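Local coordinates for protein hypothetical bacterial 6-phosphogluconolactonase (Bacteroides fragilis, PDB 3SCY) that probably acts as a 6-phosphogluconolactonase, a lactone-hydrolysing enzyme of the seven-bladed beta-propeller lactonase family, at residues Gly262-Pro268 with Arg309-Pro315; Ala281-Phe287 with Lys298-Thr304. Residues are numbered along the deposited sequence.

How the interactions relate
Both interactions concern the propeller blade made of strands 261-266, 272-277, 283-289 and 296-303. Interaction 2 pairs the two outer strands of this blade as a hairpin, while interaction 1 packs its innermost strand against strand 310-313, the innermost strand of the following blade. Their centres lie about 12 Å apart and their nearest atoms about 5 Å, without touching; Tyr274, on strand 272-277 between them, contacts Phe311 and Ile313 of one and Val284 and Ile286 of the other. Beside interaction 1, Arg309 hydrogen-bonds an unidentified molecule, probably from the crystallisation liquor. On the outer side, Gln302 and Leu342 bind a sodium ion, about 13 Å from the side chain of Phe311.

Interaction 1. Residues Gly262-Pro268 with Arg309-Pro315; sequences GDIHLSP and RNFIITP
Strands 262-266 and 310-313 run nearly parallel (12°), their axes approaching to 6.3 Å, so side chains rather than backbone pairing fill the gap. CA spacing widens from 4.9 Å between Gly262 and Arg309 to 7.1 Å between His265 and Ile312, then narrows to 6.3 Å between Pro268 and Pro315. Asp263 points across with chi1 t; its OD2 accepts the one hydrogen bond between the segments, from Phe311 N (3.2 Å, 167°), while its OD1 is held by His215 and, weakly, by Ile264 N. Ile264 turns away onto Leu273 of its own blade. His265, like Asp263, points toward strand 310-313 (chi1 m, chi2 -91°), and its NE2 donates to Asp263 OD2 at 2.8 Å, fixing both side chains on their own strand. Its ring edge meets the face of Phe311 (chi1 p, chi2 -86°) in a T-shaped stack, with centroids 4.7 Å apart and planes at 67°. Leu266 O and Ser267 CA lie 3.7 and 3.8 Å from Ile313 CD1. Finally, Pro268 CD packs on Ile313 CG2 at 3.6 Å. First strands of successive blades, joined by a carboxylate-to-backbone hydrogen bond, an edge-to-face aromatic pair and the apolar contacts of Ile313, make this a blade-to-blade interface of a seven-bladed beta-propeller.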
ATOM      1  N   GLY A 262       8.861  -5.189  -3.590  1.00 18.64           N
ATOM      2  CA  GLY A 262       7.896  -4.799  -2.579  1.00 18.51           C
ATOM      3  C   GLY A 262       6.969  -3.644  -2.873  1.00 18.85           C
ATOM      4  O   GLY A 262       5.839  -3.844  -3.338  1.00 18.94           O
ATOM      5  N   ASP A 263       7.398  -2.455  -2.513  1.00 15.26           N
ATOM      6  CA  ASP A 263       6.536  -1.290  -2.611  1.00 15.07           C
ATOM      7  C   ASP A 263       7.000  -0.287  -3.689  1.00 17.45           C
ATOM      8  O   ASP A 263       8.081  -0.403  -4.248  1.00 16.97           O
ATOM      9  CB  ASP A 263       6.461  -0.621  -1.241  1.00 15.40           C
ATOM     10  CG  ASP A 263       5.203   0.187  -0.971  1.00 18.65           C
ATOM     11  OD1 ASP A 263       4.256   0.145  -1.824  1.00 19.59           O
ATOM     12  OD2 ASP A 263       5.141   0.826   0.097  1.00 20.32           O
ATOM     13  N   ILE A 264       6.116   0.648  -4.007  1.00 14.51           N
ATOM     14  CA  ILE A 264       6.369   1.610  -5.073  1.00 14.47           C
ATOM     15  C   ILE A 264       5.709   2.938  -4.741  1.00 15.66           C
ATOM     16  O   ILE A 264       4.547   2.991  -4.324  1.00 15.60           O
ATOM     17  CB  ILE A 264       5.853   1.037  -6.443  1.00 16.11           C
ATOM     18  CG1 ILE A 264       6.304   1.925  -7.620  1.00 16.37           C
ATOM     19  CG2 ILE A 264       4.313   0.788  -6.435  1.00 15.65           C
ATOM     20  CD1 ILE A 264       6.057   1.246  -9.026  1.00 18.02           C
ATOM     21  N   HIS A 265       6.485   4.049  -4.920  1.00 14.50           N
ATOM     22  CA  HIS A 265       6.020   5.390  -4.631  1.00 16.06           C
ATOM     23  C   HIS A 265       6.677   6.407  -5.520  1.00 17.75           C
ATOM     24  O   HIS A 265       7.861   6.299  -5.844  1.00 17.54           O
ATOM     25  CB  HIS A 265       6.299   5.798  -3.165  1.00 16.65           C
ATOM     26  CG  HIS A 265       5.573   4.976  -2.158  1.00 18.67           C
ATOM     27  ND1 HIS A 265       4.322   5.348  -1.697  1.00 20.00           N
ATOM     28  CD2 HIS A 265       5.924   3.805  -1.582  1.00 18.47           C
ATOM     29  CE1 HIS A 265       3.953   4.390  -0.863  1.00 18.86           C
ATOM     30  NE2 HIS A 265       4.873   3.428  -0.779  1.00 18.79           N
ATOM     31  N   LEU A 266       5.899   7.411  -5.899  1.00 17.72           N
ATOM     32  CA  LEU A 266       6.415   8.545  -6.610  1.00 16.92           C
ATOM     33  C   LEU A 266       6.720   9.624  -5.605  1.00 19.96           C
ATOM     34  O   LEU A 266       5.973   9.785  -4.621  1.00 20.43           O
ATOM     35  CB  LEU A 266       5.363   9.067  -7.618  1.00 17.27           C
ATOM     36  CG  LEU A 266       5.230   8.304  -8.913  1.00 20.00           C
ATOM     37  CD1 LEU A 266       3.893   8.538  -9.545  1.00 19.06           C
ATOM     38  CD2 LEU A 266       6.314   8.706  -9.903  1.00 20.33           C
ATOM     39  N   SER A 267       7.756  10.432  -5.872  1.00 18.18           N
ATOM     40  CA  SER A 267       7.972  11.625  -5.067  1.00 19.52           C
ATOM     41  C   SER A 267       6.741  12.563  -5.277  1.00 23.96           C
ATOM     42  O   SER A 267       6.129  12.535  -6.362  1.00 23.01           O
ATOM     43  CB  SER A 267       9.292  12.321  -5.436  1.00 21.42           C
ATOM     44  OG  SER A 267       9.377  12.652  -6.812  1.00 23.99           O
ATOM     45  N   PRO A 268       6.358  13.359  -4.272  1.00 23.03           N
ATOM     46  CA  PRO A 268       5.196  14.263  -4.453  1.00 25.01           C
ATOM     47  C   PRO A 268       5.315  15.198  -5.665  1.00 28.36           C
ATOM     48  O   PRO A 268       4.283  15.485  -6.265  1.00 27.67           O
ATOM     49  CB  PRO A 268       5.152  15.049  -3.139  1.00 27.20           C
ATOM     50  CG  PRO A 268       5.792  14.144  -2.141  1.00 32.42           C
ATOM     51  CD  PRO A 268       6.905  13.456  -2.905  1.00 26.66           C
ATOM     52  N   ARG A 309       9.563  -4.206   2.965  1.00 19.64           N
ATOM     53  CA  ARG A 309       8.273  -4.539   2.345  1.00 18.00           C
ATOM     54  C   ARG A 309       7.391  -3.282   2.051  1.00 21.05           C
ATOM     55  O   ARG A 309       6.496  -3.316   1.198  1.00 21.43           O
ATOM     56  CB  ARG A 309       7.536  -5.485   3.309  1.00 20.01           C
ATOM     57  CG  ARG A 309       6.071  -5.794   2.995  1.00 19.34           C
ATOM     58  CD  ARG A 309       5.575  -6.944   3.886  1.00 21.40           C
ATOM     59  NE  ARG A 309       4.119  -7.097   3.769  1.00 20.76           N
ATOM     60  CZ  ARG A 309       3.502  -8.161   3.261  1.00 25.44           C
ATOM     61  NH1 ARG A 309       4.206  -9.212   2.841  1.00 23.78           N
ATOM     62  NH2 ARG A 309       2.174  -8.185   3.165  1.00 22.20           N
ATOM     63  N   ASN A 310       7.658  -2.187   2.774  1.00 17.67           N
ATOM     64  CA  ASN A 310       6.871  -0.973   2.675  1.00 16.99           C
ATOM     65  C   ASN A 310       7.727   0.234   2.964  1.00 18.68           C
ATOM     66  O   ASN A 310       8.653   0.156   3.765  1.00 16.79           O
ATOM     67  CB  ASN A 310       5.726  -1.057   3.711  1.00 18.19           C
ATOM     68  CG  ASN A 310       4.823   0.158   3.716  1.00 19.84           C
ATOM     69  OD1 ASN A 310       5.086   1.156   4.392  1.00 21.03           O
ATOM     70  ND2 ASN A 310       3.803   0.135   2.883  1.00 21.41           N
ATOM     71  N   PHE A 311       7.427   1.361   2.298  1.00 15.30           N
ATOM     72  CA  PHE A 311       8.096   2.598   2.612  1.00 14.39           C
ATOM     73  C   PHE A 311       7.113   3.728   2.302  1.00 17.45           C
ATOM     74  O   PHE A 311       6.000   3.476   1.835  1.00 16.51           O
ATOM     75  CB  PHE A 311       9.456   2.742   1.869  1.00 15.33           C
ATOM     76  CG  PHE A 311       9.404   2.846   0.374  1.00 16.38           C
ATOM     77  CD1 PHE A 311       9.368   1.699  -0.420  1.00 16.90           C
ATOM     78  CD2 PHE A 311       9.441   4.088  -0.253  1.00 16.39           C
ATOM     79  CE1 PHE A 311       9.319   1.805  -1.816  1.00 17.18           C
ATOM     80  CE2 PHE A 311       9.375   4.188  -1.647  1.00 18.33           C
ATOM     81  CZ  PHE A 311       9.318   3.043  -2.415  1.00 16.28           C
ATOM     82  N   ILE A 312       7.509   4.974   2.599  1.00 16.02           N
ATOM     83  CA  ILE A 312       6.650   6.128   2.358  1.00 15.41           C
ATOM     84  C   ILE A 312       7.536   7.348   2.157  1.00 19.10           C
ATOM     85  O   ILE A 312       8.657   7.397   2.686  1.00 18.87           O
ATOM     86  CB  ILE A 312       5.657   6.316   3.537  1.00 17.48           C
ATOM     87  CG1 ILE A 312       4.527   7.309   3.182  1.00 17.56           C
ATOM     88  CG2 ILE A 312       6.388   6.694   4.855  1.00 19.62           C
ATOM     89  CD1 ILE A 312       3.334   7.225   4.159  1.00 19.05           C
ATOM     90  N   ILE A 313       7.031   8.345   1.402  1.00 17.14           N
ATOM     91  CA  ILE A 313       7.706   9.634   1.209  1.00 17.22           C
ATOM     92  C   ILE A 313       6.858  10.691   1.939  1.00 20.19           C
ATOM     93  O   ILE A 313       5.629  10.696   1.825  1.00 20.38           O
ATOM     94  CB  ILE A 313       7.898   9.950  -0.292  1.00 19.57           C
ATOM     95  CG1 ILE A 313       8.722   8.836  -0.965  1.00 20.36           C
ATOM     96  CG2 ILE A 313       8.566  11.327  -0.482  1.00 18.54           C
ATOM     97  CD1 ILE A 313       8.850   8.954  -2.463  1.00 23.38           C
ATOM     98  N   THR A 314       7.517  11.610   2.650  1.00 20.63           N
ATOM     99  CA  THR A 314       6.776  12.681   3.324  1.00 19.82           C
ATOM    100  C   THR A 314       6.104  13.592   2.285  1.00 23.80           C
ATOM    101  O   THR A 314       6.634  13.761   1.177  1.00 24.51           O
ATOM    102  CB  THR A 314       7.703  13.461   4.246  1.00 22.69           C
ATOM    103  OG1 THR A 314       8.797  14.026   3.485  1.00 22.15           O
ATOM    104  CG2 THR A 314       8.208  12.611   5.429  1.00 22.01           C
ATOM    105  N   PRO A 315       4.970  14.254   2.654  1.00 23.17           N
ATOM    106  CA  PRO A 315       4.274  15.125   1.683  1.00 23.27           C
ATOM    107  C   PRO A 315       5.149  16.245   1.101  1.00 25.04           C
ATOM    108  O   PRO A 315       4.939  16.622  -0.052  1.00 27.55           O
ATOM    109  CB  PRO A 315       3.115  15.712   2.500  1.00 25.12           C
ATOM    110  CG  PRO A 315       2.824  14.646   3.518  1.00 30.26           C
ATOM    111  CD  PRO A 315       4.193  14.113   3.903  1.00 25.72           C
TER

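Interaction 2. Residues Ala281-Phe287 with Lys298-Thr304; sequences ADGVAIF and KVGYQLT. With NA (sodium ion), chain E.
Strands 283-287 and 298-303 form an antiparallel hairpin, axes 4.5 Å apart at closest and directions at 156°. Val284 and Gln302 form a hydrogen-bonded pair (Val284 N to Gln302 O 2.8 Å, Gln302 N to Val284 O 2.9 Å), as do Ile286 and Gly300; Gly283 and Ala285 face Leu303 and Tyr301 in non-hydrogen-bonded pairs. Ile286, which has the most surface covered by the other strand, sits at a classic beta bulge: Ile286 O accepts from both Val299 N (2.8 Å) and Gly300 N (3.3 Å), and Ile286 N donates to Gly300 O (3.0 Å). The register therefore shifts by one, and Phe287 pairs with Lys298. With chi1 m, Ile286 sets CG2 3.6 Å from Val299 CG2. Tyr301 (chi1 t, chi2 85°) extends along the opposite face, its CD1 3.9 Å from Ala285 CB and its ring face over Val284 O. Tyr301 OH donates to Ala281 O at 2.6 Å and also bonds Asn277. The ring lies close to Gly283, where a CB would clash with Gln302 O and Tyr301 CE2. Lys298 (t, t, m, t) lays its chain on Phe287, with CG over one ring face and CE 3.7 Å from Phe287 CZ, before NZ reaches Ala252 O. Beyond the strand, Thr304 N bonds Asp282 O (3.0 Å). On the Ile286 face, Gln302 NE2 donates to Leu303 O (2.9 Å). Gln302 OE1 coordinates the sodium ion at 2.2 Å; four waters and Leu342 O complete its shell. Such neutral oxygen ligands imply that the ion ties the outermost strand to the next blade without a carboxylate, while backbone bonds and the tyrosine hydroxyl hold the hairpin itself.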
ATOM      1  N   ALA A 281      20.127  -8.023  -1.856  1.00 22.84           N
ATOM      2  CA  ALA A 281      20.472  -6.622  -2.113  1.00 21.68           C
ATOM      3  C   ALA A 281      19.307  -5.726  -1.694  1.00 22.44           C
ATOM      4  O   ALA A 281      18.897  -4.834  -2.437  1.00 22.71           O
ATOM      5  CB  ALA A 281      20.808  -6.416  -3.589  1.00 23.17           C
ATOM      6  N   ASP A 282      18.750  -5.978  -0.505  1.00 19.87           N
ATOM      7  CA  ASP A 282      17.581  -5.257  -0.025  1.00 19.02           C
ATOM      8  C   ASP A 282      17.781  -3.746  -0.131  1.00 20.43           C
ATOM      9  O   ASP A 282      18.809  -3.207   0.276  1.00 20.23           O
ATOM     10  CB  ASP A 282      17.254  -5.650   1.427  1.00 20.16           C
ATOM     11  CG  ASP A 282      17.018  -7.127   1.648  1.00 29.13           C
ATOM     12  OD1 ASP A 282      17.923  -7.926   1.329  1.00 28.64           O
ATOM     13  OD2 ASP A 282      15.959  -7.484   2.235  1.00 23.53           O
ATOM     14  N   GLY A 283      16.812  -3.086  -0.730  1.00 19.24           N
ATOM     15  CA  GLY A 283      16.958  -1.659  -0.902  1.00 18.68           C
ATOM     16  C   GLY A 283      15.912  -1.062  -1.786  1.00 20.09           C
ATOM     17  O   GLY A 283      14.861  -1.669  -2.032  1.00 19.70           O
ATOM     18  N   VAL A 284      16.204   0.169  -2.237  1.00 15.67           N
ATOM     19  CA  VAL A 284      15.252   0.945  -3.014  1.00 15.67           C
ATOM     20  C   VAL A 284      15.902   1.388  -4.296  1.00 17.23           C
ATOM     21  O   VAL A 284      16.930   2.063  -4.249  1.00 18.12           O
ATOM     22  CB  VAL A 284      14.760   2.152  -2.173  1.00 18.31           C
ATOM     23  CG1 VAL A 284      13.826   3.058  -2.974  1.00 16.77           C
ATOM     24  CG2 VAL A 284      14.057   1.675  -0.902  1.00 18.40           C
ATOM     25  N   ALA A 285      15.278   1.029  -5.439  1.00 17.12           N
ATOM     26  CA  ALA A 285      15.706   1.472  -6.769  1.00 17.61           C
ATOM     27  C   ALA A 285      15.091   2.843  -7.017  1.00 18.84           C
ATOM     28  O   ALA A 285      13.935   3.093  -6.640  1.00 18.36           O
ATOM     29  CB  ALA A 285      15.243   0.473  -7.829  1.00 19.37           C
ATOM     30  N   ILE A 286      15.869   3.742  -7.625  1.00 17.46           N
ATOM     31  CA  ILE A 286      15.464   5.118  -7.872  1.00 18.14           C
ATOM     32  C   ILE A 286      15.442   5.390  -9.366  1.00 19.28           C
ATOM     33  O   ILE A 286      16.455   5.187 -10.051  1.00 19.99           O
ATOM     34  CB  ILE A 286      16.430   6.096  -7.160  1.00 20.41           C
ATOM     35  CG1 ILE A 286      16.675   5.664  -5.675  1.00 20.05           C
ATOM     36  CG2 ILE A 286      15.922   7.562  -7.317  1.00 20.56           C
ATOM     37  CD1 ILE A 286      17.808   6.446  -4.945  1.00 20.95           C
ATOM     38  N   PHE A 287      14.301   5.874  -9.839  1.00 18.06           N
ATOM     39  CA  PHE A 287      14.096   6.198 -11.254  1.00 18.87           C
ATOM     40  C   PHE A 287      13.696   7.628 -11.447  1.00 22.64           C
ATOM     41  O   PHE A 287      12.907   8.178 -10.667  1.00 20.78           O
ATOM     42  CB  PHE A 287      13.008   5.323 -11.876  1.00 19.98           C
ATOM     43  CG  PHE A 287      13.261   3.841 -11.805  1.00 19.73           C
ATOM     44  CD1 PHE A 287      12.883   3.109 -10.688  1.00 21.88           C
ATOM     45  CD2 PHE A 287      13.841   3.166 -12.877  1.00 21.42           C
ATOM     46  CE1 PHE A 287      13.101   1.728 -10.629  1.00 21.46           C
ATOM     47  CE2 PHE A 287      14.036   1.783 -12.825  1.00 24.36           C
ATOM     48  CZ  PHE A 287      13.643   1.069 -11.711  1.00 21.95           C
ATOM     49  N   LYS A 298      16.568   4.520 -14.663  1.00 25.12           N
ATOM     50  CA  LYS A 298      17.162   4.321 -13.335  1.00 23.56           C
ATOM     51  C   LYS A 298      18.293   5.305 -13.122  1.00 27.30           C
ATOM     52  O   LYS A 298      19.083   5.562 -14.039  1.00 28.22           O
ATOM     53  CB  LYS A 298      17.645   2.882 -13.129  1.00 25.07           C
ATOM     54  CG  LYS A 298      17.831   2.548 -11.641  1.00 28.56           C
ATOM     55  CD  LYS A 298      18.263   1.139 -11.349  1.00 29.40           C
ATOM     56  CE  LYS A 298      17.182   0.121 -11.534  1.00 39.20           C
ATOM     57  NZ  LYS A 298      17.704  -1.257 -11.298  1.00 37.67           N
ATOM     58  N   VAL A 299      18.328   5.916 -11.946  1.00 21.51           N
ATOM     59  CA  VAL A 299      19.371   6.883 -11.604  1.00 21.97           C
ATOM     60  C   VAL A 299      20.179   6.452 -10.364  1.00 23.83           C
ATOM     61  O   VAL A 299      21.264   6.996 -10.145  1.00 26.42           O
ATOM     62  CB  VAL A 299      18.836   8.333 -11.433  1.00 26.06           C
ATOM     63  CG1 VAL A 299      18.232   8.872 -12.730  1.00 26.84           C
ATOM     64  CG2 VAL A 299      17.834   8.439 -10.291  1.00 24.31           C
ATOM     65  N   GLY A 300      19.687   5.504  -9.561  1.00 19.93           N
ATOM     66  CA  GLY A 300      20.458   5.108  -8.390  1.00 19.79           C
ATOM     67  C   GLY A 300      19.840   3.957  -7.639  1.00 18.48           C
ATOM     68  O   GLY A 300      18.815   3.398  -8.058  1.00 17.78           O
ATOM     69  N   TYR A 301      20.493   3.591  -6.532  1.00 18.13           N
ATOM     70  CA  TYR A 301      20.039   2.477  -5.712  1.00 18.69           C
ATOM     71  C   TYR A 301      20.511   2.702  -4.292  1.00 19.20           C
ATOM     72  O   TYR A 301      21.689   3.044  -4.071  1.00 21.07           O
ATOM     73  CB  TYR A 301      20.606   1.135  -6.254  1.00 18.66           C
ATOM     74  CG  TYR A 301      19.841  -0.039  -5.685  1.00 17.55           C
ATOM     75  CD1 TYR A 301      18.666  -0.479  -6.281  1.00 18.54           C
ATOM     76  CD2 TYR A 301      20.291  -0.708  -4.544  1.00 17.37           C
ATOM     77  CE1 TYR A 301      17.918  -1.520  -5.733  1.00 18.60           C
ATOM     78  CE2 TYR A 301      19.566  -1.772  -4.006  1.00 17.99           C
ATOM     79  CZ  TYR A 301      18.402  -2.195  -4.628  1.00 24.07           C
ATOM     80  OH  TYR A 301      17.661  -3.237  -4.130  1.00 23.90           O
ATOM     81  N   GLN A 302      19.610   2.505  -3.331  1.00 17.43           N
ATOM     82  CA  GLN A 302      19.944   2.683  -1.924  1.00 17.37           C
ATOM     83  C   GLN A 302      19.729   1.395  -1.160  1.00 19.25           C
ATOM     84  O   GLN A 302      18.600   0.930  -1.042  1.00 18.11           O
ATOM     85  CB  GLN A 302      19.089   3.812  -1.321  1.00 18.59           C
ATOM     86  CG  GLN A 302      19.272   3.955   0.204  1.00 20.18           C
ATOM     87  CD  GLN A 302      20.638   4.438   0.602  1.00 23.43           C
ATOM     88  OE1 GLN A 302      21.042   5.547   0.269  1.00 23.07           O
ATOM     89  NE2 GLN A 302      21.389   3.620   1.305  1.00 20.89           N
ATOM     90  N   LEU A 303      20.804   0.846  -0.608  1.00 18.94           N
ATOM     91  CA  LEU A 303      20.696  -0.351   0.220  1.00 18.90           C
ATOM     92  C   LEU A 303      20.057   0.012   1.537  1.00 22.12           C
ATOM     93  O   LEU A 303      20.346   1.064   2.100  1.00 21.75           O
ATOM     94  CB  LEU A 303      22.071  -0.982   0.439  1.00 19.38           C
ATOM     95  CG  LEU A 303      22.694  -1.627  -0.807  1.00 21.77           C
ATOM     96  CD1 LEU A 303      24.149  -1.995  -0.551  1.00 22.81           C
ATOM     97  CD2 LEU A 303      21.938  -2.915  -1.203  1.00 22.65           C
ATOM     98  N   THR A 304      19.178  -0.855   2.026  1.00 19.45           N
ATOM     99  CA  THR A 304      18.486  -0.567   3.275  1.00 18.26           C
ATOM    100  C   THR A 304      18.693  -1.689   4.260  1.00 21.47           C
ATOM    101  O   THR A 304      19.374  -2.670   3.961  1.00 21.71           O
ATOM    102  CB  THR A 304      16.957  -0.437   2.995  1.00 21.02           C
ATOM    103  OG1 THR A 304      16.466  -1.658   2.450  1.00 20.77           O
ATOM    104  CG2 THR A 304      16.598   0.731   2.076  1.00 19.05           C
TER
HETATM  105 NA    NA E 388      22.325   6.763  -1.084  1.00 25.88          NA
HETATM  106  O   HOH W   1      20.615  -4.212   2.041  1.00 27.08           O
HETATM  107  O   HOH W   2      23.234   4.602  -2.154  1.00 21.48           O
HETATM  108  O   HOH W   3      24.164   6.969   0.236  1.00 28.16           O
HETATM  109  O   HOH W   4      23.478   8.233  -2.961  1.00 27.77           O
HETATM  110  O   HOH W   5      20.920   6.823  -3.328  1.00 13.42           O